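Local coordinates for transcriptional regulator, IclR family (Alicyclobacillus acidocaldarius subsp. acidocaldarius, PDB 5TJJ), which probably binds DNA as a transcription factor of the IclR family, pairing an N-terminal helix-turn-helix domain with a C-terminal domain related to GAF domains, at residues Val11-Arg16 / Leu38-Thr43; Ala98-Met103 / Val236-Lys241; Tyr142-Gly147 / Gly198-Gly203; Leu151-Glu156 / Gln186-Lys191; Ile204-Val209 / Val221-Thr226. One frame throughout, in Å; residues are numbered along the deposited sequence.

Contact 1: residues Val11-Arg16 / Leu38-Thr43; sequences VALAAR and LGVNKT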
# COMPACT_ATOMS: atom_id res chain seq x y z
N VAL A 11 -1.46 11.30 17.17
CA VAL A 11 -1.29 10.21 16.19
C VAL A 11 -2.48 10.20 15.25
O VAL A 11 -2.34 9.93 14.06
CB VAL A 11 -1.13 8.85 16.90
CG1 VAL A 11 -1.05 7.70 15.90
CG2 VAL A 11 0.10 8.90 17.80
N ALA A 12 -3.66 10.54 15.78
CA ALA A 12 -4.86 10.75 14.94
C ALA A 12 -4.65 11.87 13.92
O ALA A 12 -5.13 11.78 12.81
CB ALA A 12 -6.08 11.05 15.80
N LEU A 13 -3.93 12.92 14.32
CA LEU A 13 -3.66 14.08 13.44
C LEU A 13 -2.60 13.70 12.40
O LEU A 13 -2.70 14.07 11.24
CB LEU A 13 -3.23 15.30 14.26
CG LEU A 13 -2.82 16.57 13.49
CD1 LEU A 13 -4.00 17.15 12.74
CD2 LEU A 13 -2.22 17.61 14.42
N ALA A 14 -1.58 12.97 12.82
CA ALA A 14 -0.58 12.45 11.88
C ALA A 14 -1.28 11.68 10.74
O ALA A 14 -1.02 11.94 9.58
CB ALA A 14 0.43 11.56 12.59
N ALA A 15 -2.21 10.81 11.11
CA ALA A 15 -2.97 10.04 10.13
C ALA A 15 -3.79 10.93 9.21
O ALA A 15 -3.81 10.69 8.00
CB ALA A 15 -3.88 9.05 10.83
N ARG A 16 -4.46 11.94 9.76
CA ARG A 16 -5.25 12.88 8.94
C ARG A 16 -4.34 13.67 7.97
O ARG A 16 -4.71 13.92 6.83
CB ARG A 16 -6.05 13.87 9.81
CG ARG A 16 -7.26 13.29 10.54
CD ARG A 16 -7.92 14.37 11.40
NE ARG A 16 -8.73 15.29 10.59
CZ ARG A 16 -9.04 16.56 10.87
NH1 ARG A 16 -8.60 17.14 11.98
NH2 ARG A 16 -9.79 17.28 10.04
N LEU A 38 -7.50 21.09 7.49
CA LEU A 38 -7.84 20.22 8.61
C LEU A 38 -8.60 20.93 9.73
O LEU A 38 -9.22 20.28 10.56
CB LEU A 38 -6.58 19.56 9.19
CG LEU A 38 -5.75 18.76 8.21
CD1 LEU A 38 -4.50 18.21 8.89
CD2 LEU A 38 -6.58 17.64 7.60
N GLY A 39 -8.53 22.26 9.78
CA GLY A 39 -9.13 23.03 10.87
C GLY A 39 -8.39 22.84 12.19
O GLY A 39 -9.02 22.78 13.25
N VAL A 40 -7.06 22.76 12.11
CA VAL A 40 -6.21 22.62 13.28
C VAL A 40 -5.27 23.81 13.35
O VAL A 40 -4.91 24.41 12.34
CB VAL A 40 -5.43 21.29 13.23
CG1 VAL A 40 -4.36 21.20 14.34
CG2 VAL A 40 -6.42 20.14 13.34
N ASN A 41 -4.91 24.17 14.57
CA ASN A 41 -3.93 25.21 14.84
C ASN A 41 -2.59 24.91 14.12
O ASN A 41 -2.07 23.79 14.22
CB ASN A 41 -3.76 25.29 16.36
CG ASN A 41 -2.49 25.95 16.77
OD1 ASN A 41 -1.43 25.31 16.77
ND2 ASN A 41 -2.57 27.21 17.14
N LYS A 42 -2.05 25.90 13.40
CA LYS A 42 -0.81 25.73 12.59
C LYS A 42 0.41 25.22 13.35
O LYS A 42 1.18 24.44 12.82
CB LYS A 42 -0.42 27.03 11.87
CG LYS A 42 -1.18 27.27 10.59
CD LYS A 42 -1.02 28.70 10.07
CE LYS A 42 0.26 28.84 9.26
NZ LYS A 42 0.49 30.25 8.79
N THR A 43 0.61 25.70 14.58
CA THR A 43 1.71 25.22 15.41
C THR A 43 1.58 23.73 15.70
O THR A 43 2.53 23.00 15.51
CB THR A 43 1.79 26.02 16.72
OG1 THR A 43 2.07 27.38 16.40
CG2 THR A 43 2.89 25.48 17.65
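The turn of the helix-turn-helix domain packs on helix 9-21 here: Leu38, closing helix 31-38, and Val40 of the turn meet Leu13 and Arg16. Leu13 carries the apolar half. Its CG is anti to the backbone N (chi1 176°), and from it CD1 lies 4.0 Å from Leu38 CD1 and 3.9 Å from Val40 CG2. It meets Val40 tip to tip, whereas the Leu13 and Leu38 side chains cross obliquely.

Arg16 supplies the polar half. Its chain bends at chi3, and NH2 donates to the carbonyl O of Leu38 over 3.1 Å, with an N-H...O angle of 145°. NH2 lies in the carbonyl plane on a lone pair, while the oxygen is tilted 21° out of the guanidinium plane. Leu38 CD2 sits over one guanidinium face, offset toward its rim and 4.0 Å from Arg16 NH2. Val40 CG2 comes within 3.9 Å of Arg16 NH1. The bonded carbonyl belongs to the C-terminal end of helix 31-38, where a positive group is likely to be favoured. That helix closes in a Schellman motif with Gly39 at C-prime, and Asn41 then caps helix 42-54 through OD1 to Thr44 N.

Leu13 also reaches Thr44 and Val48 of helix 42-54, and Ala14 packs on Val48 and Leu52. Val11 and Ala12 of helix 9-21 face the second subunit, touching its Leu52 and Glu55 respectively.

Contact 2: residues Ala98-Met103 / Val236-Lys241; sequences AAHTGM and VERAVK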
# COMPACT_ATOMS: atom_id res chain seq x y z
N ALA A 98 -21.29 -10.69 8.19
CA ALA A 98 -21.98 -11.95 8.42
C ALA A 98 -22.31 -12.19 9.91
O ALA A 98 -23.42 -12.61 10.23
CB ALA A 98 -21.17 -13.09 7.85
N ALA A 99 -21.35 -11.87 10.78
CA ALA A 99 -21.54 -12.02 12.22
C ALA A 99 -22.58 -11.07 12.77
O ALA A 99 -23.39 -11.46 13.57
CB ALA A 99 -20.21 -11.84 12.97
N HIS A 100 -22.55 -9.81 12.34
CA HIS A 100 -23.49 -8.78 12.82
C HIS A 100 -24.89 -8.98 12.23
O HIS A 100 -25.86 -8.81 12.93
CB HIS A 100 -22.94 -7.39 12.50
CG HIS A 100 -23.74 -6.27 13.10
ND1 HIS A 100 -24.25 -6.30 14.38
CD2 HIS A 100 -24.08 -5.06 12.59
CE1 HIS A 100 -24.90 -5.17 14.63
NE2 HIS A 100 -24.80 -4.40 13.55
N THR A 101 -24.99 -9.37 10.95
CA THR A 101 -26.29 -9.60 10.28
C THR A 101 -26.93 -11.00 10.42
O THR A 101 -28.14 -11.12 10.28
CB THR A 101 -26.24 -9.26 8.77
OG1 THR A 101 -25.35 -10.12 8.08
CG2 THR A 101 -25.81 -7.83 8.57
N GLY A 102 -26.13 -12.04 10.68
CA GLY A 102 -26.60 -13.44 10.53
C GLY A 102 -26.93 -13.83 9.08
O GLY A 102 -27.72 -14.73 8.84
N MSE A 103 -26.33 -13.14 8.10
CA MSE A 103 -26.57 -13.37 6.67
C MSE A 103 -25.29 -13.80 6.03
O MSE A 103 -24.20 -13.57 6.56
CB MSE A 103 -27.05 -12.10 5.98
CG MSE A 103 -28.40 -11.69 6.55
SE MSE A 103 -29.09 -10.03 5.71
CE MSE A 103 -30.75 -9.76 6.75
N VAL A 236 -33.26 -5.81 7.29
CA VAL A 236 -32.75 -5.17 6.09
C VAL A 236 -32.03 -3.88 6.46
O VAL A 236 -30.89 -3.67 6.06
CB VAL A 236 -33.86 -4.90 5.05
CG1 VAL A 236 -33.34 -4.13 3.83
CG2 VAL A 236 -34.49 -6.23 4.62
N GLU A 237 -32.70 -3.06 7.26
CA GLU A 237 -32.11 -1.85 7.85
C GLU A 237 -30.74 -2.16 8.46
O GLU A 237 -29.79 -1.44 8.21
CB GLU A 237 -33.05 -1.23 8.92
CG GLU A 237 -32.83 0.27 9.18
CD GLU A 237 -33.46 0.79 10.48
OE1 GLU A 237 -32.94 1.81 11.03
OE2 GLU A 237 -34.47 0.21 10.98
N ARG A 238 -30.62 -3.25 9.22
CA ARG A 238 -29.36 -3.57 9.89
C ARG A 238 -28.25 -3.94 8.93
O ARG A 238 -27.10 -3.58 9.13
CB ARG A 238 -29.56 -4.69 10.92
CG ARG A 238 -28.40 -4.85 11.90
CD ARG A 238 -28.45 -6.16 12.68
NE ARG A 238 -29.52 -6.15 13.69
CZ ARG A 238 -30.66 -6.85 13.64
NH1 ARG A 238 -30.93 -7.68 12.62
NH2 ARG A 238 -31.54 -6.73 14.64
N ALA A 239 -28.59 -4.65 7.87
CA ALA A 239 -27.61 -5.11 6.91
C ALA A 239 -27.07 -3.97 6.03
O ALA A 239 -25.89 -3.92 5.69
CB ALA A 239 -28.23 -6.21 6.08
N VAL A 240 -27.95 -3.05 5.67
CA VAL A 240 -27.58 -1.84 4.95
C VAL A 240 -26.55 -1.07 5.76
O VAL A 240 -25.53 -0.65 5.22
CB VAL A 240 -28.82 -0.95 4.67
CG1 VAL A 240 -28.43 0.45 4.17
CG2 VAL A 240 -29.70 -1.64 3.64
N LYS A 241 -26.81 -0.92 7.05
CA LYS A 241 -25.93 -0.16 7.93
C LYS A 241 -24.56 -0.86 8.10
O LYS A 241 -23.53 -0.20 8.07
CB LYS A 241 -26.64 0.12 9.26
CG LYS A 241 -26.03 1.27 10.08
CD LYS A 241 -26.70 1.42 11.45
CE LYS A 241 -25.67 1.71 12.54
NZ LYS A 241 -26.34 1.77 13.87
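Thr101, the last residue of helix 86-101, and Met103 just beyond it pack on Ala239 of helix 233-253, while His100 meets Arg238 beside them. The two helices lie side by side on one face of the sheet of the IclR C-terminal domain, where Thr101 and Met103 also touch Cys224 of strand 218-227. The Thr101 torsion sends the methyl across the contact and keeps the hydroxyl on its own chain segment: OG1 takes the crowded position between backbone N and carbonyl carbon (chi1 64°). CG2 lies 3.7 Å from Ala239 CA and 3.8 Å from Ala239 CB. OG1 accepts from Met103 N at 3.2 Å, forming an ST turn, and also bonds Val97 O. Met103, a selenomethionine extended beyond CG, places SE 3.9 Å from Ala239 CB.

One His100 ring face receives Arg238 CD, 4.3 Å from the ring centroid and 17° off the normal, a CH-pi contact offset toward the rim. Arg238 CG is 4.0 Å from His100 NE2, and CD is 3.7 Å from His100 O. The arginine bends at chi3; its guanidinium and the ring are 75° apart, and NH1 forms a salt bridge with Asp235. An alanine in place of Thr101 would probably open a gap against Ala239 and leave Met103 N without its side-chain acceptor.

The contact is thus made by van der Waals and CH-pi packing, without a cross-segment hydrogen bond. His100 NE2 stands 5.0 Å from Arg238 NE, which may disfavour ring protonation.

Contact 3: residues Tyr142-Gly147 / Gly198-Gly203; sequences YGAAFG and GELWPG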
# COMPACT_ATOMS: atom_id res chain seq x y z
N TYR A 142 -26.40 -6.52 -14.87
CA TYR A 142 -27.72 -6.01 -14.45
C TYR A 142 -28.48 -6.83 -13.39
O TYR A 142 -29.53 -6.38 -12.89
CB TYR A 142 -28.65 -5.81 -15.67
CG TYR A 142 -28.83 -6.99 -16.60
CD1 TYR A 142 -29.70 -8.02 -16.27
CD2 TYR A 142 -28.15 -7.06 -17.83
CE1 TYR A 142 -29.88 -9.11 -17.12
CE2 TYR A 142 -28.33 -8.15 -18.68
CZ TYR A 142 -29.20 -9.17 -18.33
OH TYR A 142 -29.39 -10.25 -19.16
N GLY A 143 -27.98 -8.02 -13.05
CA GLY A 143 -28.74 -8.97 -12.24
C GLY A 143 -28.81 -8.58 -10.78
O GLY A 143 -27.79 -8.47 -10.09
N ALA A 144 -30.03 -8.33 -10.30
CA ALA A 144 -30.33 -8.26 -8.86
C ALA A 144 -29.64 -7.06 -8.16
O ALA A 144 -29.14 -6.16 -8.84
CB ALA A 144 -29.98 -9.60 -8.19
N ALA A 145 -29.63 -7.04 -6.83
CA ALA A 145 -29.12 -5.90 -6.06
C ALA A 145 -27.68 -5.51 -6.41
O ALA A 145 -27.37 -4.31 -6.59
CB ALA A 145 -29.24 -6.15 -4.56
N PHE A 146 -26.82 -6.52 -6.51
CA PHE A 146 -25.41 -6.26 -6.78
C PHE A 146 -25.14 -5.74 -8.20
O PHE A 146 -24.21 -4.95 -8.37
CB PHE A 146 -24.50 -7.44 -6.43
CG PHE A 146 -24.83 -8.71 -7.12
CD1 PHE A 146 -24.45 -8.92 -8.44
CD2 PHE A 146 -25.50 -9.73 -6.45
CE1 PHE A 146 -24.75 -10.11 -9.08
CE2 PHE A 146 -25.79 -10.92 -7.09
CZ PHE A 146 -25.41 -11.11 -8.40
N GLY A 147 -25.93 -6.19 -9.18
CA GLY A 147 -25.87 -5.66 -10.52
C GLY A 147 -26.15 -4.16 -10.56
O GLY A 147 -25.34 -3.36 -11.05
N GLY A 198 -35.92 -12.00 -4.74
CA GLY A 198 -36.18 -13.07 -5.66
C GLY A 198 -36.00 -12.72 -7.11
O GLY A 198 -36.70 -13.26 -7.94
N GLU A 199 -35.04 -11.86 -7.42
CA GLU A 199 -34.80 -11.43 -8.80
C GLU A 199 -33.94 -12.41 -9.57
O GLU A 199 -34.16 -12.60 -10.76
CB GLU A 199 -34.26 -10.01 -8.86
CG GLU A 199 -35.32 -8.97 -8.53
CD GLU A 199 -34.79 -7.53 -8.47
OE1 GLU A 199 -34.00 -7.12 -9.37
OE2 GLU A 199 -35.17 -6.80 -7.53
N LEU A 200 -32.97 -13.05 -8.92
CA LEU A 200 -32.27 -14.20 -9.54
C LEU A 200 -32.72 -15.57 -9.04
O LEU A 200 -32.79 -16.50 -9.82
CB LEU A 200 -30.77 -14.11 -9.34
CG LEU A 200 -30.04 -13.02 -10.11
CD1 LEU A 200 -28.56 -13.17 -9.81
CD2 LEU A 200 -30.31 -13.06 -11.61
N TRP A 201 -32.96 -15.70 -7.74
CA TRP A 201 -33.29 -17.00 -7.15
C TRP A 201 -34.60 -16.90 -6.39
O TRP A 201 -34.72 -16.07 -5.51
CB TRP A 201 -32.21 -17.41 -6.17
CG TRP A 201 -30.89 -17.63 -6.80
CD1 TRP A 201 -30.58 -18.62 -7.66
CD2 TRP A 201 -29.71 -16.88 -6.58
NE1 TRP A 201 -29.27 -18.51 -8.03
CE2 TRP A 201 -28.70 -17.46 -7.37
CE3 TRP A 201 -29.39 -15.76 -5.81
CZ2 TRP A 201 -27.39 -16.98 -7.39
CZ3 TRP A 201 -28.08 -15.26 -5.84
CH2 TRP A 201 -27.10 -15.89 -6.62
N PRO A 202 -35.58 -17.74 -6.72
CA PRO A 202 -36.80 -17.69 -5.91
C PRO A 202 -36.46 -17.92 -4.44
O PRO A 202 -35.61 -18.76 -4.14
CB PRO A 202 -37.65 -18.82 -6.46
CG PRO A 202 -37.04 -19.21 -7.74
CD PRO A 202 -35.59 -18.87 -7.65
N GLY A 203 -37.05 -17.12 -3.55
CA GLY A 203 -36.84 -17.23 -2.10
C GLY A 203 -35.66 -16.48 -1.49
O GLY A 203 -35.57 -16.40 -0.27
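Leu200 presses against Ala144 and Phe146 where the loop joining strands 194-197 and 204-212, adjacent in the antiparallel sheet of the IclR C-terminal domain, folds over the N-terminal part of helix 144-151. The nearest CA atoms are those of Ala144 and Glu199, 5.5 Å apart.

The cross-contact is chiefly apolar. Leu200 has CG anti to its carbonyl carbon (chi1 -70°), and this CG lies 3.9 Å from Ala144 CB. One branch, CD1, continues to Phe146 CZ at 4.0 Å; the leucine and phenylalanine side chains cross at about a right angle. The other branch, CD2, reaches the backbone at Gly143 CA, 4.4 Å away. Phe146 itself has CG between its backbone N and carbonyl carbon (chi1 58°), and its ring also meets that of Phe139.

The charged group lies alongside. The Glu199 chain is extended beyond CG, and OE1 comes within 3.9 Å of Ala144 CA, but its stronger partner is Arg148 of helix 144-151, with which it forms a salt bridge. The carboxylate thus ties the loop to that helix one turn on from Ala144.

Backbone oxygens of the loop are also bonded: Glu199 O accepts from Ser174 OG, and Gly198 O from Thr171 OG1. Gly147 N donates to Gly143 O over 3.1 Å, and that same oxygen stands 3.6 Å above one face of the Phe146 ring, displaced toward its rim.

Contact 4: residues Leu151-Glu156 / Gln186-Lys191; sequences LAYDDE and QEVREK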
# COMPACT_ATOMS: atom_id res chain seq x y z
N LEU A 151 -24.02 -0.85 -12.07
CA LEU A 151 -24.61 -0.06 -13.15
C LEU A 151 -25.01 1.36 -12.80
O LEU A 151 -24.78 2.27 -13.58
CB LEU A 151 -25.84 -0.74 -13.71
CG LEU A 151 -25.68 -1.66 -14.91
CD1 LEU A 151 -27.07 -2.07 -15.37
CD2 LEU A 151 -24.96 -0.96 -16.04
N ALA A 152 -25.59 1.56 -11.63
CA ALA A 152 -26.08 2.86 -11.25
C ALA A 152 -24.99 3.94 -11.29
O ALA A 152 -25.29 5.16 -11.43
CB ALA A 152 -26.70 2.78 -9.86
N TYR A 153 -23.74 3.51 -11.15
CA TYR A 153 -22.60 4.43 -11.14
C TYR A 153 -21.81 4.51 -12.45
O TYR A 153 -20.82 5.21 -12.51
CB TYR A 153 -21.70 4.12 -9.95
CG TYR A 153 -22.41 4.32 -8.64
CD1 TYR A 153 -22.55 5.59 -8.09
CD2 TYR A 153 -22.98 3.24 -7.95
CE1 TYR A 153 -23.23 5.77 -6.89
CE2 TYR A 153 -23.68 3.42 -6.76
CZ TYR A 153 -23.79 4.69 -6.23
OH TYR A 153 -24.43 4.89 -5.04
N ASP A 154 -22.27 3.85 -13.52
CA ASP A 154 -21.80 4.15 -14.86
C ASP A 154 -22.55 5.33 -15.46
O ASP A 154 -23.62 5.73 -14.99
CB ASP A 154 -22.00 2.93 -15.77
CG ASP A 154 -21.12 1.76 -15.40
OD1 ASP A 154 -20.04 1.96 -14.83
OD2 ASP A 154 -21.50 0.61 -15.69
N ASP A 155 -22.00 5.88 -16.55
CA ASP A 155 -22.69 6.85 -17.39
C ASP A 155 -24.05 6.29 -17.79
O ASP A 155 -24.22 5.08 -17.95
CB ASP A 155 -21.86 7.19 -18.65
CG ASP A 155 -22.39 8.42 -19.41
OD1 ASP A 155 -22.30 9.55 -18.88
OD2 ASP A 155 -22.90 8.28 -20.55
N GLU A 156 -25.02 7.19 -17.93
CA GLU A 156 -26.35 6.82 -18.40
C GLU A 156 -26.33 6.17 -19.77
O GLU A 156 -27.23 5.38 -20.05
CB GLU A 156 -27.30 8.03 -18.42
CG GLU A 156 -27.99 8.26 -17.07
CD GLU A 156 -28.16 9.72 -16.70
OE1 GLU A 156 -27.75 10.08 -15.57
OE2 GLU A 156 -28.68 10.50 -17.54
N GLN A 186 -31.65 5.02 -10.65
CA GLN A 186 -31.63 6.37 -10.09
C GLN A 186 -31.64 6.32 -8.58
O GLN A 186 -30.81 6.99 -7.95
CB GLN A 186 -32.76 7.26 -10.64
CG GLN A 186 -32.36 8.02 -11.88
CD GLN A 186 -33.51 8.39 -12.82
OE1 GLN A 186 -34.69 8.09 -12.57
NE2 GLN A 186 -33.16 9.03 -13.93
N GLU A 187 -32.54 5.51 -8.00
CA GLU A 187 -32.67 5.51 -6.54
C GLU A 187 -31.45 4.87 -5.88
O GLU A 187 -31.04 5.34 -4.81
CB GLU A 187 -34.02 4.95 -6.03
CG GLU A 187 -34.06 3.47 -5.68
CD GLU A 187 -35.34 3.03 -4.95
OE1 GLU A 187 -36.09 3.89 -4.45
OE2 GLU A 187 -35.59 1.79 -4.86
N VAL A 188 -30.86 3.85 -6.50
CA VAL A 188 -29.60 3.30 -5.99
C VAL A 188 -28.52 4.38 -5.97
O VAL A 188 -27.77 4.48 -5.02
CB VAL A 188 -29.12 2.08 -6.81
CG1 VAL A 188 -27.69 1.68 -6.44
CG2 VAL A 188 -30.01 0.88 -6.60
N ARG A 189 -28.42 5.18 -7.01
CA ARG A 189 -27.48 6.29 -7.03
C ARG A 189 -27.84 7.37 -5.96
O ARG A 189 -26.96 7.88 -5.29
CB ARG A 189 -27.41 6.89 -8.44
CG ARG A 189 -26.28 7.88 -8.66
CD ARG A 189 -26.10 8.21 -10.14
NE ARG A 189 -27.37 8.47 -10.85
CZ ARG A 189 -27.85 9.67 -11.23
NH1 ARG A 189 -27.17 10.80 -10.99
NH2 ARG A 189 -29.03 9.74 -11.87
N GLU A 190 -29.12 7.70 -5.79
CA GLU A 190 -29.55 8.64 -4.74
C GLU A 190 -29.18 8.03 -3.36
O GLU A 190 -28.49 8.67 -2.58
CB GLU A 190 -31.07 8.99 -4.87
CG GLU A 190 -31.45 10.03 -5.97
CD GLU A 190 -32.95 10.07 -6.41
OE1 GLU A 190 -33.67 9.02 -6.42
OE2 GLU A 190 -33.44 11.17 -6.81
N LYS A 191 -29.54 6.76 -3.11
CA LYS A 191 -29.46 6.13 -1.74
C LYS A 191 -28.19 5.37 -1.33
O LYS A 191 -27.98 5.13 -0.16
CB LYS A 191 -30.64 5.18 -1.51
CG LYS A 191 -31.96 5.88 -1.29
CD LYS A 191 -33.10 4.86 -1.32
CE LYS A 191 -34.46 5.50 -1.05
NZ LYS A 191 -35.58 4.57 -1.34
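Ala152 and Tyr153, in the type I turn of the loop joining helices 144-151 and 156-164, lie against Val188 and Arg189 of helix 178-191 in the IclR C-terminal domain. The apolar contacts centre on Ala152, whose CB is 3.7 Å from Val188 CG1. Tyr153 extends this patch: its ring atom CE2 is 4.4 Å from Val188 CG1, and CE1 is 4.1 Å from Arg189 CG. The ring gets there with CG anti to the carbonyl carbon (chi1 -63°), and Phe212 meets it edge-to-face. Tyr153 OH lies 3.4 Å from Val188 O and 3.9 Å from Arg189 CA. A serine in place of Tyr153 takes ring and phenolic hydroxyl from over the helix backbone, and would probably leave the aliphatic part of Arg189 and the Phe212 ring without their aromatic neighbour.

Backbone groups make a second kind of contact. Ala152 O approaches Arg189 CD to 3.4 Å, where the arginine chain bends at chi3. Asp154 N closes the turn by donating to Leu151 O at 3.0 Å.

The charged contact is looser. Glu156 OE1 and Arg189 NH2 form a long salt bridge of 3.9 Å, with the oxygen over one guanidinium face and no N-H pointing at it.

Attraction between Glu156 and Arg189 is thus purely electrostatic and probably modest; the turn is probably held mainly by packing, of Ala152 on Val188 and of Tyr153 over Arg189 and the helix backbone.

Contact 5: residues Ile204-Val209 / Val221-Thr226; sequences ISAVAV and VLSCLT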
# COMPACT_ATOMS: atom_id res chain seq x y z
N ILE A 204 -34.79 -15.91 -2.33
CA ILE A 204 -33.55 -15.30 -1.86
C ILE A 204 -33.57 -13.78 -2.03
O ILE A 204 -33.85 -13.27 -3.11
CB ILE A 204 -32.35 -15.87 -2.63
CG1 ILE A 204 -32.29 -17.38 -2.47
CG2 ILE A 204 -31.03 -15.20 -2.20
CD1 ILE A 204 -31.98 -17.84 -1.08
N SER A 205 -33.28 -13.07 -0.95
CA SER A 205 -33.14 -11.62 -1.02
C SER A 205 -31.68 -11.19 -0.92
O SER A 205 -30.81 -11.93 -0.46
CB SER A 205 -33.98 -10.95 0.06
OG SER A 205 -35.34 -11.38 -0.04
N ALA A 206 -31.42 -9.99 -1.43
CA ALA A 206 -30.07 -9.41 -1.50
C ALA A 206 -30.11 -7.93 -1.14
O ALA A 206 -31.00 -7.22 -1.53
CB ALA A 206 -29.47 -9.62 -2.88
N VAL A 207 -29.12 -7.52 -0.37
CA VAL A 207 -28.84 -6.14 -0.03
C VAL A 207 -27.38 -5.93 -0.42
O VAL A 207 -26.51 -6.74 -0.06
CB VAL A 207 -28.96 -5.95 1.48
CG1 VAL A 207 -28.71 -4.50 1.85
CG2 VAL A 207 -30.31 -6.44 1.96
N ALA A 208 -27.12 -4.83 -1.14
CA ALA A 208 -25.84 -4.59 -1.73
C ALA A 208 -25.42 -3.13 -1.64
O ALA A 208 -26.23 -2.23 -1.67
CB ALA A 208 -25.88 -5.00 -3.18
N VAL A 209 -24.12 -2.92 -1.58
CA VAL A 209 -23.57 -1.60 -1.46
C VAL A 209 -22.31 -1.56 -2.30
O VAL A 209 -21.55 -2.52 -2.31
CB VAL A 209 -23.23 -1.29 0.01
CG1 VAL A 209 -22.49 0.05 0.16
CG2 VAL A 209 -24.51 -1.23 0.79
N VAL A 221 -18.48 -4.86 -5.19
CA VAL A 221 -19.73 -4.69 -4.45
C VAL A 221 -19.74 -5.66 -3.29
O VAL A 221 -19.26 -6.77 -3.44
CB VAL A 221 -20.93 -4.88 -5.36
CG1 VAL A 221 -22.24 -5.00 -4.56
CG2 VAL A 221 -21.02 -3.72 -6.36
N LEU A 222 -20.22 -5.21 -2.14
CA LEU A 222 -20.43 -6.06 -0.99
C LEU A 222 -21.90 -6.32 -0.91
O LEU A 222 -22.68 -5.38 -0.95
CB LEU A 222 -20.00 -5.40 0.33
CG LEU A 222 -18.64 -4.74 0.44
CD1 LEU A 222 -18.41 -4.34 1.88
CD2 LEU A 222 -17.55 -5.71 0.02
N SER A 223 -22.27 -7.58 -0.73
CA SER A 223 -23.66 -7.99 -0.73
C SER A 223 -23.98 -9.02 0.37
O SER A 223 -23.12 -9.77 0.78
CB SER A 223 -23.98 -8.56 -2.08
OG SER A 223 -25.35 -8.86 -2.15
N CYS A 224 -25.23 -9.03 0.82
CA CYS A 224 -25.72 -9.98 1.84
C CYS A 224 -26.88 -10.76 1.25
O CYS A 224 -27.81 -10.16 0.69
CB CYS A 224 -26.24 -9.24 3.08
SG CYS A 224 -25.01 -9.03 4.34
N LEU A 225 -26.84 -12.07 1.39
CA LEU A 225 -27.95 -12.93 0.97
C LEU A 225 -28.69 -13.44 2.19
O LEU A 225 -28.07 -13.81 3.19
CB LEU A 225 -27.46 -14.10 0.11
CG LEU A 225 -26.62 -13.71 -1.12
CD1 LEU A 225 -26.24 -14.95 -1.92
CD2 LEU A 225 -27.35 -12.71 -2.01
N THR A 226 -30.01 -13.45 2.11
CA THR A 226 -30.86 -14.11 3.08
C THR A 226 -32.12 -14.64 2.39
O THR A 226 -32.40 -14.33 1.23
CB THR A 226 -31.20 -13.18 4.27
OG1 THR A 226 -31.88 -13.94 5.28
CG2 THR A 226 -32.06 -11.97 3.90
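Ser205 and Thr226 begin the pairing of a beta hairpin, strands 204-212 and 218-227 in the antiparallel sheet of the C-terminal domain. Segment axes run 159° apart, and three hydrogen-bonded pairs alternate with two non-hydrogen-bonded ones.

Each hydrogen-bonded pair satisfies both N-H groups and both carbonyls. Ser205 N gives to Thr226 O at 2.7 Å, and Thr226 N returns to Ser205 O. Val207 N gives to Cys224 O at 3.1 Å, and Cys224 N returns to Val207 O at 2.8 Å. Val209 and Leu222 close the series, Val209 N to Leu222 O measuring 2.9 Å. The alternate residues turn their backbone groups outward: Ala206 and Ala208 bond Ser196 and Ala194, while Val221 and Ser223 bond Val108 and Val106. Ser205 OG pairs with Thr228 OG1 and His197 ND1, and Thr226 OG1 with a bound glycerol.

Val207 and Val209 pack on helix 233-253, and Leu222 and Cys224 on helix 86-101. On the other face Ala206 CB meets Leu225 CD2 at 3.8 Å, and Ala208 touches helix 144-151.

Val207 O takes a second donor: Ser223 OG, anti to its own backbone N, reaches it over 3.2 Å from 58° above the carbonyl plane.

Contact 1 stands apart in the helix-turn-helix domain, its centre 34 to 45 Å from those of the other four, which share the C-terminal domain. There contact 5 lies centrally, about 9 Å from the centres of both contacts 2 and 3. Contact 2 flanks one sheet face, with Val240 CG2 3.5 Å from Val207 CG1 and Thr101 OG1 3.9 Å from Cys224 SG. Contact 3 flanks the other, where Ala145 C is 3.7 Å from Ala208 CB, and Gly198 N probably bonds Ile204 O at 2.9 Å. Contact 4, centred about 17 Å from contacts 3 and 5, touches contact 3 through Tyr142 CB and Leu151 CD1, 4.1 Å apart. A glycerol, probably from crystallisation, lies near Met103 and Thr226.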